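Local structure of superoxide dismutase [Mn/Fe] (Porphyromonas gingivalis, 1UES) at residues A[103-106]-A[107-110]. The protein destroys toxic superoxide radicals, converting them to oxygen and hydrogen peroxide at a manganese or iron ion that is alternately reduced and oxidised. The protein carries 1 engineered substitution. Sequence-based numbering, arbitrary orientation.
Sequences SFEK and FKEE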
loop_
_atom_site.group_PDB
_atom_site.type_symbol
_atom_site.label_atom_id
_atom_site.label_comp_id
_atom_site.label_asym_id
_atom_site.label_seq_id
_atom_site.Cartn_x
_atom_site.Cartn_y
_atom_site.Cartn_z
ATOM N N SER A 103 -22.859 -20.687 -4.227
ATOM C CA SER A 103 -22.898 -20.419 -5.652
ATOM C C SER A 103 -21.676 -19.617 -6.032
ATOM O O SER A 103 -20.988 -19.079 -5.170
ATOM C CB SER A 103 -24.134 -19.592 -6.010
ATOM O OG SER A 103 -24.109 -18.306 -5.394
ATOM N N PHE A 104 -21.415 -19.529 -7.326
ATOM C CA PHE A 104 -20.291 -18.744 -7.784
ATOM C C PHE A 104 -20.541 -17.264 -7.451
ATOM O O PHE A 104 -19.630 -16.550 -7.017
ATOM C CB PHE A 104 -20.115 -18.920 -9.288
ATOM C CG PHE A 104 -18.968 -18.138 -9.861
ATOM C CD1 PHE A 104 -17.731 -18.108 -9.217
ATOM C CD2 PHE A 104 -19.121 -17.443 -11.047
ATOM C CE1 PHE A 104 -16.664 -17.391 -9.762
ATOM C CE2 PHE A 104 -18.063 -16.723 -11.601
ATOM C CZ PHE A 104 -16.836 -16.699 -10.957
ATOM N N GLU A 105 -21.775 -16.798 -7.651
ATOM C CA GLU A 105 -22.108 -15.395 -7.379
ATOM C C GLU A 105 -21.861 -15.001 -5.944
ATOM O O GLU A 105 -21.307 -13.931 -5.672
ATOM C CB GLU A 105 -23.568 -15.112 -7.731
ATOM C CG GLU A 105 -23.811 -15.005 -9.212
ATOM C CD GLU A 105 -22.960 -13.936 -9.878
ATOM O OE1 GLU A 105 -22.995 -12.769 -9.425
ATOM O OE2 GLU A 105 -22.251 -14.257 -10.859
ATOM N N LYS A 106 -22.283 -15.858 -5.021
ATOM C CA LYS A 106 -22.081 -15.603 -3.608
ATOM C C LYS A 106 -20.579 -15.598 -3.302
ATOM O O LYS A 106 -20.108 -14.805 -2.497
ATOM C CB LYS A 106 -22.764 -16.679 -2.767
ATOM C CG LYS A 106 -22.904 -16.321 -1.301
ATOM C CD LYS A 106 -23.733 -15.050 -1.129
ATOM C CE LYS A 106 -23.889 -14.660 0.337
ATOM N NZ LYS A 106 -22.749 -15.120 1.186
ATOM N N PHE A 107 -19.834 -16.489 -3.947
ATOM C CA PHE A 107 -18.402 -16.545 -3.725
ATOM C C PHE A 107 -17.761 -15.226 -4.150
ATOM O O PHE A 107 -16.942 -14.658 -3.419
ATOM C CB PHE A 107 -17.761 -17.674 -4.529
ATOM C CG PHE A 107 -16.265 -17.535 -4.656
ATOM C CD1 PHE A 107 -15.452 -17.632 -3.532
ATOM C CD2 PHE A 107 -15.673 -17.264 -5.886
ATOM C CE1 PHE A 107 -14.071 -17.457 -3.625
ATOM C CE2 PHE A 107 -14.295 -17.087 -5.980
ATOM C CZ PHE A 107 -13.500 -17.188 -4.842
ATOM N N LYS A 108 -18.142 -14.732 -5.324
ATOM C CA LYS A 108 -17.556 -13.488 -5.812
ATOM C C LYS A 108 -17.849 -12.371 -4.829
ATOM O O LYS A 108 -16.982 -11.541 -4.538
ATOM C CB LYS A 108 -18.110 -13.127 -7.183
ATOM C CG LYS A 108 -17.726 -14.110 -8.271
ATOM C CD LYS A 108 -18.771 -14.078 -9.363
ATOM C CE LYS A 108 -18.483 -12.987 -10.345
ATOM N NZ LYS A 108 -19.590 -12.892 -11.338
ATOM N N GLU A 109 -19.069 -12.354 -4.312
ATOM C CA GLU A 109 -19.437 -11.325 -3.352
ATOM C C GLU A 109 -18.507 -11.359 -2.132
ATOM O O GLU A 109 -17.997 -10.326 -1.715
ATOM C CB GLU A 109 -20.914 -11.495 -2.940
ATOM C CG GLU A 109 -21.129 -11.829 -1.462
ATOM C CD GLU A 109 -22.496 -11.384 -0.915
ATOM O OE1 GLU A 109 -22.809 -11.762 0.236
ATOM O OE2 GLU A 109 -23.254 -10.669 -1.621
ATOM N N GLU A 110 -18.269 -12.539 -1.569
ATOM C CA GLU A 110 -17.414 -12.647 -0.392
ATOM C C GLU A 110 -15.966 -12.327 -0.694
ATOM O O GLU A 110 -15.287 -11.688 0.111
ATOM C CB GLU A 110 -17.498 -14.044 0.224
ATOM C CG GLU A 110 -18.912 -14.417 0.624
ATOM C CD GLU A 110 -19.009 -15.811 1.189
ATOM O OE1 GLU A 110 -18.062 -16.250 1.884
ATOM O OE2 GLU A 110 -20.040 -16.473 0.941
#
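Lys108 sets CD over one face of the Phe104 ring, 3.6 Å from the centroid and 15° off the normal, a CH-pi contact; Trp184 meets the same ring with planes at about 90°. Phe104 CE1 lies 4.0 Å from Phe107 CD2, at the edge of the Phe107 ring and near its plane, whereas CD2 approaches the Phe104 ring obliquely. Phe107 is the one buried residue of the eight, where a large apolar ring suits the packing against Ile97 and Phe101 of helix 91-101 and Ile136 of strand 134-140. Lysine serves both needs at position 108: its CD methylene packs on the phenyl face, while a bend at chi3 carries NZ to Glu105 OE2, 3.0 Å away in a salt bridge on the syn side of the carboxylate, though 28° out of its plane. Lys108 also makes a cation-pi contact with Trp179.

Across the exposed side, Lys106 has CG opposite the backbone N (chi1 -166°), and bends at chi2 and chi4 help turn its chain toward Glu109 and Glu110. Its NZ forms a salt-bridge network: a hydrogen-bonded one to Glu110 OE2 at 3.0 Å, from above that carboxylate's plane, and a longer one to Glu109 OE1 at 3.5 Å. Ser103, the N-cap, accepts the amide of Lys106 on OG, and Phe107 N begins the i to i+4 ladder at Ser103 O. Serine thus satisfies an amide of the opening turn, and the Lys-Glu pairs, three or four residues apart, probably add modest electrostatic stability at the surface.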